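Local coordinates for protein oxalate--CoA ligase (Arabidopsis thaliana, PDB 5IE2) that belongs to the ANL family of AMP-binding enzymes and holds adenosine-5'-triphosphate in a pocket lined by residues from much of the chain, at residues A456-E461 with F488-L493; A293-S298 with L430-D435; I266-H271 with E302-P307; V207-L212 with T255-V260; D248-N253 with E278-R283. All coordinates share one frame; numbering follows the deposited sequence.

Contact 1 of 5, residues A456-E461 with F488-L493; sequences AVIPRE and FITDNL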
# COMPACT_ATOMS: atom_id res chain seq x y z
N ALA A 456 -4.79 3.80 -23.66
CA ALA A 456 -5.50 5.07 -23.48
C ALA A 456 -4.55 6.09 -22.89
O ALA A 456 -3.71 5.76 -22.01
CB ALA A 456 -6.72 4.87 -22.56
N VAL A 457 -4.64 7.33 -23.37
CA VAL A 457 -3.80 8.38 -22.83
C VAL A 457 -4.64 9.60 -22.46
O VAL A 457 -5.68 9.89 -23.08
CB VAL A 457 -2.68 8.82 -23.83
CG1 VAL A 457 -1.77 7.68 -24.18
CG2 VAL A 457 -3.28 9.35 -25.08
N ILE A 458 -4.18 10.30 -21.44
CA ILE A 458 -4.61 11.64 -21.09
C ILE A 458 -3.56 12.64 -21.52
O ILE A 458 -2.39 12.58 -21.04
CB ILE A 458 -4.83 11.77 -19.57
CG1 ILE A 458 -5.89 10.79 -19.11
CG2 ILE A 458 -5.19 13.20 -19.20
CD1 ILE A 458 -6.06 10.78 -17.60
N PRO A 459 -3.94 13.55 -22.44
CA PRO A 459 -3.03 14.59 -22.90
C PRO A 459 -2.82 15.65 -21.82
O PRO A 459 -3.64 15.78 -20.90
CB PRO A 459 -3.72 15.15 -24.17
CG PRO A 459 -5.13 14.74 -24.08
CD PRO A 459 -5.23 13.54 -23.17
N ARG A 460 -1.68 16.32 -21.89
CA ARG A 460 -1.40 17.43 -21.00
C ARG A 460 -2.33 18.57 -21.36
O ARG A 460 -2.65 18.76 -22.55
CB ARG A 460 0.05 17.88 -21.12
CG ARG A 460 1.04 16.91 -20.52
CD ARG A 460 2.45 17.38 -20.77
NE ARG A 460 3.38 16.36 -20.28
CZ ARG A 460 3.77 16.24 -19.01
NH1 ARG A 460 3.31 17.08 -18.08
NH2 ARG A 460 4.62 15.27 -18.67
N GLU A 461 -2.73 19.35 -20.37
CA GLU A 461 -3.66 20.45 -20.61
C GLU A 461 -3.07 21.44 -21.61
O GLU A 461 -1.88 21.78 -21.57
CB GLU A 461 -4.05 21.15 -19.31
CG GLU A 461 -5.56 21.00 -19.01
CD GLU A 461 -6.09 21.99 -17.98
OE1 GLU A 461 -6.17 21.65 -16.77
OE2 GLU A 461 -6.43 23.12 -18.40
N PHE A 488 -6.85 5.38 -27.38
CA PHE A 488 -8.04 6.10 -26.94
C PHE A 488 -7.65 7.34 -26.18
O PHE A 488 -6.80 7.32 -25.28
CB PHE A 488 -8.91 5.19 -26.09
CG PHE A 488 -9.42 4.00 -26.84
CD1 PHE A 488 -10.55 4.09 -27.64
CD2 PHE A 488 -8.74 2.78 -26.77
CE1 PHE A 488 -11.01 2.99 -28.36
CE2 PHE A 488 -9.20 1.66 -27.50
CZ PHE A 488 -10.33 1.77 -28.28
N ILE A 489 -8.23 8.47 -26.56
CA ILE A 489 -7.82 9.70 -25.94
C ILE A 489 -8.90 10.15 -25.02
O ILE A 489 -10.09 10.14 -25.37
CB ILE A 489 -7.47 10.72 -26.96
CG1 ILE A 489 -6.26 10.17 -27.71
CG2 ILE A 489 -7.20 12.05 -26.29
CD1 ILE A 489 -5.89 10.91 -28.85
N THR A 490 -8.50 10.46 -23.79
CA THR A 490 -9.50 10.71 -22.79
C THR A 490 -9.06 11.74 -21.77
O THR A 490 -7.90 12.14 -21.72
CB THR A 490 -9.89 9.40 -22.14
OG1 THR A 490 -10.90 9.65 -21.16
CG2 THR A 490 -8.65 8.67 -21.51
N ASP A 491 -10.01 12.20 -20.96
CA ASP A 491 -9.77 13.25 -19.98
C ASP A 491 -9.59 12.67 -18.58
O ASP A 491 -9.12 13.34 -17.65
CB ASP A 491 -10.95 14.25 -20.01
CG ASP A 491 -12.32 13.57 -19.73
OD1 ASP A 491 -12.58 12.43 -20.19
OD2 ASP A 491 -13.16 14.22 -19.06
N ASN A 492 -9.96 11.40 -18.44
CA ASN A 492 -9.90 10.73 -17.16
C ASN A 492 -9.78 9.21 -17.21
O ASN A 492 -10.43 8.53 -18.02
CB ASN A 492 -11.14 11.11 -16.35
CG ASN A 492 -10.98 10.81 -14.88
OD1 ASN A 492 -11.50 9.82 -14.38
ND2 ASN A 492 -10.21 11.65 -14.18
N LEU A 493 -8.96 8.66 -16.31
CA LEU A 493 -8.91 7.21 -16.14
C LEU A 493 -9.35 6.84 -14.73
O LEU A 493 -8.93 7.48 -13.76
CB LEU A 493 -7.50 6.61 -16.36
CG LEU A 493 -6.71 6.28 -17.64
CD1 LEU A 493 -7.65 5.84 -18.75
CD2 LEU A 493 -5.81 7.38 -18.09

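Contact 2 of 5, residues A293-S298 with L430-D435; sequences APVILS and LLTHPD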
# COMPACT_ATOMS: atom_id res chain seq x y z
N ALA A 293 7.45 4.19 -13.92
CA ALA A 293 8.17 4.33 -15.17
C ALA A 293 9.49 5.05 -14.91
O ALA A 293 9.52 6.00 -14.10
CB ALA A 293 7.31 5.09 -16.21
N PRO A 294 10.57 4.65 -15.60
CA PRO A 294 11.85 5.35 -15.44
C PRO A 294 11.75 6.87 -15.63
O PRO A 294 12.45 7.65 -14.95
CB PRO A 294 12.72 4.73 -16.53
CG PRO A 294 12.22 3.25 -16.52
CD PRO A 294 10.72 3.37 -16.35
N VAL A 295 10.86 7.31 -16.51
CA VAL A 295 10.77 8.77 -16.74
C VAL A 295 10.17 9.47 -15.50
O VAL A 295 10.59 10.60 -15.13
CB VAL A 295 9.99 9.06 -18.01
CG1 VAL A 295 8.50 8.73 -17.85
CG2 VAL A 295 10.19 10.55 -18.44
N ILE A 296 9.25 8.82 -14.79
CA ILE A 296 8.74 9.41 -13.56
C ILE A 296 9.82 9.42 -12.48
O ILE A 296 9.95 10.38 -11.71
CB ILE A 296 7.49 8.69 -13.03
CG1 ILE A 296 6.40 8.62 -14.13
CG2 ILE A 296 7.00 9.36 -11.72
CD1 ILE A 296 6.09 10.08 -14.76
N LEU A 297 10.60 8.34 -12.40
CA LEU A 297 11.71 8.31 -11.45
C LEU A 297 12.65 9.53 -11.71
O LEU A 297 12.99 10.29 -10.75
CB LEU A 297 12.48 6.97 -11.57
CG LEU A 297 13.62 6.76 -10.56
CD1 LEU A 297 13.82 5.23 -10.32
CD2 LEU A 297 14.94 7.35 -11.01
N SER A 298 13.06 9.71 -12.97
CA SER A 298 13.92 10.84 -13.37
C SER A 298 13.32 12.15 -12.97
O SER A 298 14.01 13.05 -12.45
CB SER A 298 14.14 10.87 -14.90
OG SER A 298 14.93 9.77 -15.23
N LEU A 430 4.80 5.24 -23.20
CA LEU A 430 3.75 6.27 -23.40
C LEU A 430 4.01 7.49 -22.56
O LEU A 430 3.84 8.63 -23.01
CB LEU A 430 2.39 5.72 -23.03
CG LEU A 430 1.96 4.61 -23.98
CD1 LEU A 430 0.66 3.95 -23.46
CD2 LEU A 430 1.80 5.24 -25.38
N LEU A 431 4.42 7.26 -21.31
CA LEU A 431 4.66 8.41 -20.43
C LEU A 431 5.85 9.30 -20.85
O LEU A 431 6.02 10.39 -20.28
CB LEU A 431 4.92 7.91 -18.99
CG LEU A 431 3.68 7.32 -18.32
CD1 LEU A 431 3.98 6.90 -16.85
CD2 LEU A 431 2.51 8.30 -18.33
N THR A 432 6.70 8.83 -21.76
CA THR A 432 7.81 9.68 -22.23
C THR A 432 7.40 10.59 -23.38
O THR A 432 8.18 11.45 -23.79
CB THR A 432 9.06 8.88 -22.68
OG1 THR A 432 8.79 8.18 -23.89
CG2 THR A 432 9.49 7.87 -21.62
N HIS A 433 6.20 10.41 -23.91
CA HIS A 433 5.76 11.32 -24.98
C HIS A 433 5.56 12.70 -24.37
O HIS A 433 4.92 12.81 -23.34
CB HIS A 433 4.48 10.84 -25.65
CG HIS A 433 4.08 11.69 -26.81
ND1 HIS A 433 3.58 12.97 -26.66
CD2 HIS A 433 4.12 11.45 -28.14
CE1 HIS A 433 3.32 13.48 -27.86
NE2 HIS A 433 3.63 12.58 -28.77
N PRO A 434 6.09 13.75 -25.02
CA PRO A 434 6.08 15.11 -24.45
C PRO A 434 4.70 15.60 -24.03
O PRO A 434 4.60 16.36 -23.05
CB PRO A 434 6.59 15.99 -25.61
CG PRO A 434 7.38 15.08 -26.46
CD PRO A 434 6.80 13.68 -26.31
N ASP A 435 3.65 15.14 -24.71
CA ASP A 435 2.30 15.64 -24.45
C ASP A 435 1.41 14.69 -23.68
O ASP A 435 0.21 14.90 -23.61
CB ASP A 435 1.59 16.00 -25.76
CG ASP A 435 2.32 17.05 -26.54
OD1 ASP A 435 2.94 17.94 -25.93
OD2 ASP A 435 2.29 17.00 -27.79

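Contact 3 of 5, residues I266-H271 with E302-P307; sequences IILDRH and EAFGAP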
# COMPACT_ATOMS: atom_id res chain seq x y z
N ILE A 266 0.80 13.26 -9.49
CA ILE A 266 0.08 14.47 -9.02
C ILE A 266 1.01 15.48 -8.32
O ILE A 266 0.89 16.72 -8.52
CB ILE A 266 -1.09 14.06 -8.07
CG1 ILE A 266 -2.11 13.29 -8.90
CG2 ILE A 266 -1.71 15.30 -7.37
CD1 ILE A 266 -3.23 12.66 -8.13
N ILE A 267 1.94 14.98 -7.50
CA ILE A 267 2.93 15.81 -6.80
C ILE A 267 3.83 16.50 -7.81
O ILE A 267 4.19 17.69 -7.66
CB ILE A 267 3.74 14.95 -5.84
CG1 ILE A 267 2.83 14.50 -4.67
CG2 ILE A 267 5.02 15.68 -5.33
CD1 ILE A 267 3.50 13.35 -3.78
N LEU A 268 4.21 15.77 -8.87
CA LEU A 268 5.03 16.39 -9.95
C LEU A 268 4.26 17.46 -10.71
O LEU A 268 4.83 18.53 -11.02
CB LEU A 268 5.51 15.35 -10.94
CG LEU A 268 6.70 14.54 -10.39
CD1 LEU A 268 6.96 13.37 -11.35
CD2 LEU A 268 7.93 15.40 -10.29
N ASP A 269 3.00 17.20 -11.00
CA ASP A 269 2.15 18.21 -11.67
C ASP A 269 2.10 19.50 -10.82
O ASP A 269 2.16 20.65 -11.35
CB ASP A 269 0.71 17.72 -11.86
CG ASP A 269 0.54 16.63 -12.96
OD1 ASP A 269 1.41 16.46 -13.86
OD2 ASP A 269 -0.52 15.93 -12.90
N ARG A 270 1.91 19.31 -9.51
CA ARG A 270 1.83 20.46 -8.60
C ARG A 270 3.17 21.22 -8.61
O ARG A 270 3.22 22.48 -8.54
CB ARG A 270 1.44 19.99 -7.20
CG ARG A 270 1.60 21.02 -6.09
CD ARG A 270 0.51 22.07 -6.15
NE ARG A 270 0.64 23.05 -5.08
CZ ARG A 270 -0.20 24.07 -4.91
NH1 ARG A 270 -1.21 24.24 -5.74
NH2 ARG A 270 0.01 24.94 -3.92
N HIS A 271 4.27 20.47 -8.69
CA HIS A 271 5.57 21.12 -8.73
C HIS A 271 5.69 21.92 -10.02
O HIS A 271 6.34 22.97 -10.02
CB HIS A 271 6.71 20.09 -8.61
CG HIS A 271 8.07 20.65 -8.90
ND1 HIS A 271 8.73 21.50 -8.03
CD2 HIS A 271 8.92 20.45 -9.94
CE1 HIS A 271 9.92 21.78 -8.52
NE2 HIS A 271 10.06 21.18 -9.69
N GLU A 302 14.89 14.83 -10.31
CA GLU A 302 15.24 16.19 -10.77
C GLU A 302 14.48 17.27 -10.01
O GLU A 302 15.02 18.34 -9.69
CB GLU A 302 14.94 16.33 -12.26
CG GLU A 302 15.34 17.70 -12.81
CD GLU A 302 16.85 17.90 -12.74
OE1 GLU A 302 17.58 17.06 -13.31
OE2 GLU A 302 17.31 18.87 -12.08
N ALA A 303 13.21 17.01 -9.73
CA ALA A 303 12.36 17.99 -9.07
C ALA A 303 12.78 18.17 -7.62
O ALA A 303 12.85 19.31 -7.15
CB ALA A 303 10.91 17.58 -9.12
N PHE A 304 13.01 17.06 -6.89
CA PHE A 304 13.17 17.18 -5.43
C PHE A 304 14.53 16.80 -4.86
O PHE A 304 14.74 16.94 -3.65
CB PHE A 304 12.08 16.33 -4.75
CG PHE A 304 10.71 16.65 -5.27
CD1 PHE A 304 10.25 18.00 -5.30
CD2 PHE A 304 9.90 15.67 -5.81
CE1 PHE A 304 8.99 18.31 -5.79
CE2 PHE A 304 8.63 15.94 -6.30
CZ PHE A 304 8.16 17.29 -6.33
N GLY A 305 15.42 16.31 -5.70
CA GLY A 305 16.82 16.13 -5.38
C GLY A 305 17.11 15.01 -4.39
O GLY A 305 18.12 15.06 -3.70
N ALA A 306 16.22 14.01 -4.32
CA ALA A 306 16.45 12.86 -3.43
C ALA A 306 16.44 11.58 -4.26
O ALA A 306 15.75 11.52 -5.28
CB ALA A 306 15.39 12.80 -2.34
N PRO A 307 17.18 10.56 -3.82
CA PRO A 307 17.11 9.27 -4.53
C PRO A 307 15.71 8.65 -4.47
O PRO A 307 15.06 8.67 -3.41
CB PRO A 307 18.13 8.38 -3.79
CG PRO A 307 18.15 8.99 -2.38
CD PRO A 307 18.06 10.49 -2.64

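Contact 4 of 5, residues V207-L212 with T255-V260; sequences VIVLPL and TWYTAV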
# COMPACT_ATOMS: atom_id res chain seq x y z
N VAL A 207 5.05 12.18 6.05
CA VAL A 207 3.64 12.57 5.94
C VAL A 207 2.93 11.46 5.17
O VAL A 207 3.41 11.07 4.12
CB VAL A 207 3.47 13.91 5.18
CG1 VAL A 207 1.97 14.19 4.86
CG2 VAL A 207 4.12 15.07 6.01
N ILE A 208 1.82 10.97 5.72
CA ILE A 208 1.03 9.89 5.09
C ILE A 208 0.17 10.48 3.96
O ILE A 208 -0.66 11.39 4.19
CB ILE A 208 0.09 9.21 6.11
CG1 ILE A 208 0.89 8.65 7.29
CG2 ILE A 208 -0.77 8.11 5.39
CD1 ILE A 208 1.82 7.51 6.89
N VAL A 209 0.35 9.94 2.75
CA VAL A 209 -0.39 10.41 1.59
C VAL A 209 -1.20 9.28 0.93
O VAL A 209 -1.72 9.46 -0.20
CB VAL A 209 0.55 11.04 0.52
CG1 VAL A 209 1.30 12.30 1.13
CG2 VAL A 209 1.57 10.00 -0.05
N LEU A 210 -1.33 8.15 1.62
CA LEU A 210 -2.09 7.02 1.08
C LEU A 210 -3.13 6.55 2.08
O LEU A 210 -2.89 6.69 3.28
CB LEU A 210 -1.13 5.83 0.79
CG LEU A 210 0.00 6.05 -0.25
CD1 LEU A 210 0.96 4.85 -0.25
CD2 LEU A 210 -0.57 6.25 -1.67
N PRO A 211 -4.21 5.87 1.63
CA PRO A 211 -5.18 5.35 2.62
C PRO A 211 -4.62 4.32 3.59
O PRO A 211 -3.90 3.42 3.17
CB PRO A 211 -6.29 4.69 1.75
CG PRO A 211 -5.68 4.53 0.37
CD PRO A 211 -4.62 5.60 0.23
N LEU A 212 -4.92 4.47 4.87
CA LEU A 212 -4.41 3.53 5.87
C LEU A 212 -5.23 2.24 5.92
O LEU A 212 -4.91 1.38 6.73
CB LEU A 212 -4.36 4.18 7.26
CG LEU A 212 -3.37 5.36 7.29
CD1 LEU A 212 -3.49 6.14 8.64
CD2 LEU A 212 -1.92 4.85 7.16
N THR A 255 11.71 13.49 6.45
CA THR A 255 12.96 13.01 5.90
C THR A 255 12.72 12.05 4.74
O THR A 255 13.68 11.64 4.08
CB THR A 255 13.82 12.28 6.95
OG1 THR A 255 13.05 11.20 7.50
CG2 THR A 255 14.24 13.25 8.11
N TRP A 256 11.46 11.64 4.55
CA TRP A 256 11.16 10.73 3.42
C TRP A 256 9.65 10.72 3.21
O TRP A 256 8.89 11.20 4.09
CB TRP A 256 11.68 9.29 3.75
CG TRP A 256 10.94 8.63 4.86
CD1 TRP A 256 11.00 8.97 6.20
CD2 TRP A 256 10.01 7.54 4.76
NE1 TRP A 256 10.18 8.13 6.93
CE2 TRP A 256 9.59 7.22 6.08
CE3 TRP A 256 9.55 6.75 3.67
CZ2 TRP A 256 8.69 6.14 6.36
CZ3 TRP A 256 8.66 5.66 3.94
CH2 TRP A 256 8.21 5.39 5.28
N TYR A 257 9.17 10.13 2.09
CA TYR A 257 7.77 9.74 1.99
C TYR A 257 7.67 8.55 1.02
O TYR A 257 8.63 8.25 0.28
CB TYR A 257 6.83 10.91 1.53
CG TYR A 257 6.86 11.27 0.06
CD1 TYR A 257 5.89 10.79 -0.84
CD2 TYR A 257 7.85 12.11 -0.44
CE1 TYR A 257 5.91 11.13 -2.19
CE2 TYR A 257 7.89 12.46 -1.78
CZ TYR A 257 6.90 11.98 -2.66
OH TYR A 257 6.93 12.31 -3.99
N THR A 258 6.52 7.91 1.06
CA THR A 258 6.26 6.79 0.16
C THR A 258 4.91 7.03 -0.50
O THR A 258 3.95 7.54 0.16
CB THR A 258 6.30 5.43 0.92
OG1 THR A 258 6.13 4.36 -0.01
CG2 THR A 258 5.19 5.35 1.99
N ALA A 259 4.80 6.67 -1.78
CA ALA A 259 3.54 6.86 -2.47
C ALA A 259 3.49 5.91 -3.63
O ALA A 259 4.48 5.22 -3.94
CB ALA A 259 3.38 8.31 -2.96
N VAL A 260 2.34 5.85 -4.28
CA VAL A 260 2.21 5.05 -5.52
C VAL A 260 2.47 5.97 -6.75
O VAL A 260 2.34 7.21 -6.64
CB VAL A 260 0.81 4.40 -5.61
CG1 VAL A 260 0.57 3.50 -4.35
CG2 VAL A 260 -0.29 5.52 -5.70
O HOH W 1 4.88 8.74 3.54
O HOH W 2 2.31 7.68 2.52

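Contact 5 of 5, residues D248-N253 with E278-R283; sequences DMKKYN and EYPKLR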
# COMPACT_ATOMS: atom_id res chain seq x y z
N ASP A 248 3.28 20.59 4.95
CA ASP A 248 3.34 19.61 6.04
C ASP A 248 4.71 18.94 6.13
O ASP A 248 5.22 18.73 7.24
CB ASP A 248 2.26 18.54 5.89
CG ASP A 248 0.87 19.04 6.34
OD1 ASP A 248 0.79 20.11 6.99
OD2 ASP A 248 -0.14 18.34 6.04
N MET A 249 5.28 18.58 4.98
CA MET A 249 6.59 17.92 4.97
C MET A 249 7.63 18.85 5.59
O MET A 249 8.53 18.40 6.30
CB MET A 249 7.02 17.54 3.56
CG MET A 249 6.17 16.44 2.90
SD MET A 249 6.63 14.75 3.47
CE MET A 249 8.22 14.52 2.58
N LYS A 250 7.54 20.16 5.27
CA LYS A 250 8.51 21.09 5.86
C LYS A 250 8.28 21.28 7.34
O LYS A 250 9.22 21.15 8.15
CB LYS A 250 8.47 22.47 5.17
CG LYS A 250 8.94 22.44 3.77
CD LYS A 250 8.72 23.87 3.21
CE LYS A 250 8.40 23.85 1.76
NZ LYS A 250 8.54 25.25 1.21
N LYS A 251 7.03 21.60 7.70
CA LYS A 251 6.74 22.00 9.05
C LYS A 251 7.06 20.89 10.06
O LYS A 251 7.46 21.14 11.16
CB LYS A 251 5.26 22.36 9.17
CG LYS A 251 4.80 22.69 10.58
CD LYS A 251 3.34 23.19 10.54
CE LYS A 251 2.81 23.40 11.98
NZ LYS A 251 1.37 23.83 12.05
N TYR A 252 6.83 19.64 9.64
CA TYR A 252 7.06 18.53 10.54
C TYR A 252 8.35 17.77 10.23
O TYR A 252 8.50 16.63 10.66
CB TYR A 252 5.83 17.59 10.52
CG TYR A 252 4.61 18.31 11.09
CD1 TYR A 252 4.42 18.40 12.49
CD2 TYR A 252 3.71 18.96 10.25
CE1 TYR A 252 3.30 19.06 13.03
CE2 TYR A 252 2.59 19.67 10.78
CZ TYR A 252 2.43 19.76 12.15
OH TYR A 252 1.33 20.48 12.67
N ASN A 253 9.30 18.44 9.58
CA ASN A 253 10.70 17.97 9.50
C ASN A 253 10.82 16.61 8.82
O ASN A 253 11.60 15.77 9.25
CB ASN A 253 11.34 17.87 10.88
CG ASN A 253 11.23 19.19 11.64
OD1 ASN A 253 11.39 20.24 11.06
ND2 ASN A 253 10.93 19.13 12.93
N GLU A 278 11.33 26.71 -1.63
CA GLU A 278 12.37 25.73 -1.27
C GLU A 278 11.77 24.39 -0.78
O GLU A 278 10.71 24.36 -0.15
CB GLU A 278 13.31 26.26 -0.19
CG GLU A 278 12.69 26.47 1.16
CD GLU A 278 13.69 27.01 2.17
OE1 GLU A 278 13.29 27.35 3.30
OE2 GLU A 278 14.90 27.01 1.85
N TYR A 279 12.47 23.30 -1.07
CA TYR A 279 12.03 21.95 -0.66
C TYR A 279 12.91 21.42 0.43
O TYR A 279 14.09 21.75 0.47
CB TYR A 279 12.07 20.98 -1.85
CG TYR A 279 10.99 21.27 -2.84
CD1 TYR A 279 9.69 20.88 -2.59
CD2 TYR A 279 11.27 21.97 -4.03
CE1 TYR A 279 8.67 21.17 -3.48
CE2 TYR A 279 10.28 22.27 -4.93
CZ TYR A 279 8.97 21.88 -4.66
OH TYR A 279 7.97 22.20 -5.58
N PRO A 280 12.37 20.58 1.30
CA PRO A 280 13.24 19.96 2.30
C PRO A 280 14.18 18.95 1.63
O PRO A 280 13.86 18.42 0.56
CB PRO A 280 12.27 19.28 3.26
CG PRO A 280 11.03 19.04 2.43
CD PRO A 280 10.96 20.18 1.43
N LYS A 281 15.35 18.72 2.23
CA LYS A 281 16.28 17.69 1.73
C LYS A 281 15.89 16.34 2.28
O LYS A 281 16.13 16.07 3.44
CB LYS A 281 17.73 17.97 2.16
CG LYS A 281 18.74 18.11 1.02
CD LYS A 281 19.88 19.13 1.36
CE LYS A 281 21.24 18.77 0.72
NZ LYS A 281 22.31 19.82 0.86
N LEU A 282 15.31 15.47 1.46
CA LEU A 282 14.87 14.15 1.97
C LEU A 282 15.99 13.12 1.83
O LEU A 282 16.83 13.22 0.91
CB LEU A 282 13.65 13.69 1.19
CG LEU A 282 12.49 14.66 1.21
CD1 LEU A 282 11.30 14.14 0.33
CD2 LEU A 282 12.03 14.94 2.67
N ARG A 283 16.01 12.13 2.70
CA ARG A 283 16.90 10.99 2.57
C ARG A 283 16.57 10.17 1.32
O ARG A 283 17.46 9.71 0.62
CB ARG A 283 16.81 10.08 3.82
CG ARG A 283 17.47 10.59 5.04
CD ARG A 283 18.09 9.38 5.85
NE ARG A 283 17.07 8.55 6.41
CZ ARG A 283 16.92 7.25 6.18
NH1 ARG A 283 17.73 6.57 5.35
NH2 ARG A 283 15.95 6.62 6.81

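Contact 1 of 5, residues A456-E461 with F488-L493
Strands 450-459 and 487-489 run parallel here, A456 pairing with F488 and V457 with I489, and V457 straddles I489 with two nearly straight backbone bonds. Its N-H meets F488 O at 2.9 Å, almost along the C=O axis, and its own O receives the N-H of T490 at 3.0 Å; CA-H...O contacts from A456 and I458 to the carbonyls of F488 and T490 fill in between. On one face of the sheet V457 and I489 lie side by side and point the same way, V457 CG2 being 4.1 Å from I489 CG1. Along that face the I489 CG2 branch slants across the P459 ring. The other face carries A456 and F488, whose CB atoms approach to 4.2 Å while the phenyl leads off to stack on F510. Past T490 the second chain leaves the sheet and folds back, so that L493 returns over I458. The two side chains slide past each other in opposite directions, and I458 CD1 presses to 3.4 Å of L493 CD2, a tight contact. In I458, chi1 -60° and chi2 175° carry that methyl there; L493 has an unusual chi2 of -33°. L493 CD1 meets A456 CB at 4.0 Å. With helix 467-477 between them, the two strands form a beta-alpha-beta unit of the C-terminal domain that marks AMP-binding enzymes.

Contact 2 of 5, residues A293-S298 with L430-D435
L431 is the side chain round which this contact turns: it comes off the type I turn L430-H433 and crosses obliquely over the first turn of helix 294-304. Its CG stands anti to the carbonyl carbon and chi2 is extended (-177°), so the leucine reaches out at full length and touches at both its root and its tip. At the tip, CD1 touches both A293 CB, 3.8 Å away, and CG1 of I296, 4.0 Å away. A293 is the N-cap residue and I296 lies three positions on, so the methyl touches the start of the helix. At the root, L431 CB meets V295 CG1 at 3.8 Å. That V295 branch sits in the crowded position between backbone N and carbonyl carbon (chi1 70°), and from there it also lies beside L431 O. T432 adds its methyl from alongside: with CG2 anti to the carbonyl carbon, it comes to 3.8 Å of V295 CB, while OG1 is engaged by V429 O. Q265 of helix 261-273 borders L431 as well. L431 O has a weak hydrogen bond to R299. No hydrogen bond joins the two segments. A small, mostly buried apolar contact links the AMP-binding region to the C-terminal domain. Such an interface fixes no polar geometry, which is consistent with the movable C-terminal domain known in this enzyme superfamily.

Contact 3 of 5, residues I266-H271 with E302-P307
Aromatic contacts dominate where helix 261-273 meets the last turn of helix 294-304. F304 turns an edge toward the face of H271 in a T-shaped pair, the ring centroids 5.2 Å apart and the planes at 68°. The two residues reach tip to tip: H271 has CG anti to its backbone N (chi1 169°), whereas F304 has CG anti to the carbonyl carbon, and F304 CE1 comes to 3.9 Å of H271 ND1. A CH-pi contact is added by A303, whose CB stands over a face of the imidazole, 4.0 Å from its centroid and 29° off the normal. The same methyl also covers the centre of one face of the F304 ring, so it fills the angle between the two aromatic groups. Aliphatic packing completes the contact. I267 CG2 lies 3.7 Å from F304 CZ, its branch crossing the phenyl obliquely, and L268 CD2 touches both A303 CB at 3.9 Å and F304 CE2 at 4.1 Å. The polar side of the imidazole is answered by Y279, whose hydroxyl is hydrogen-bonded to H271 ND1; this bond probably fixes the rotation of the ring. Around the pair, W246 of helix 242-251 and the Y279 ring extend the aromatic cluster, while I285 of strand 284-287 backs F304, and thus the two helices meet against the sheet and a third helix.

Contact 4 of 5, residues V207-L212 with T255-V260
T258 OG1, in edge strand 256-259, is held by two hydrogen bonds, to H216 NE2 and R286 NH1. Here two sheets of the large AMP-binding region come edge to edge, residues 207-210 and 256-260 running only 13° from parallel. The T258 backbone meets the chain leaving strand 205-207 through two waters, one each on N and O, whereas T255 bonds directly to S205. One water donates to V207 O at 2.8 Å and accepts from T258 N; the other accepts from V209 N and donates to T258 O at 2.9 Å. Side chains close the seam beyond the waters. V209 puts CG2, in the crowded position between N and the carbonyl carbon, 3.4 Å from T258 O and 3.8 Å from A259 CB. L210 crosses V260 obliquely, CD2 at 4.0 Å from V260 CG1, while its CD1 lies beside the A259 backbone; the V260 side chain is about 8 Å from bound ATP. All touching residues are buried, and V260 N, with L210 CD2 at 3.9 Å, has no polar partner in the model.

Contact 5 of 5, residues D248-N253 with E278-R283
K250 and M249, neighbours on helix 242-251, start alike, with CG anti to the carbonyl carbon (chi1 -67° in both), and then diverge. The lysine runs on extended through chi2 and bends at chi3 (-148°), which carries its amine along the 278-283 loop; the methionine bends at chi2 (-80°) and again at chi3, turning its methyl toward L282. K250 NZ donates to E278 O at 2.7 Å, approaching in the plane of the carbonyl. Its stem crosses the P280 ring at about a right angle, CG lying 3.8 Å from P280 CD. M249 likewise crosses L282 at about a right angle, its CE touching L282 CD1 and CD2 at 3.8 Å each. P280 CG is also near M249 CB, at 4.4 Å, so the proline ring lies against both helix residues. The helix ends in a Schellman motif: A254 N bonds to M249 O and N253 N to K250 O, with N253 at positive phi. The chemistry divides by depth: apolar carbon inside, charge toward the surface. The ammonium has a second partner in E276 through a salt bridge, while E278 OE1 stays 5.6 Å from NZ, near enough only for a longer-range attraction that would probably favour the charged lysine.

Overall arrangement
Together the five contacts illustrate how chemistry differs with place in the fold. Contact 4 is wholly buried near the chain's centre and relies on waters to bridge two sheet edges; contact 5, more peripheral, adds a charged group. They touch through T255 O and R283 N, probably hydrogen-bonded, and M249 packs on V207. Contact 3 is largely aromatic, and Y279 ties it to contact 5. Contacts 2 and 3 share helix 294-304, with I296 against L268, yet contact 2, buried despite its peripheral position, is purely apolar across the segments and joins the AMP-binding region to the C-terminal domain. Contact 1, outlying and partly exposed, is backbone-paired within that domain and reaches contact 2 through R460 and D435.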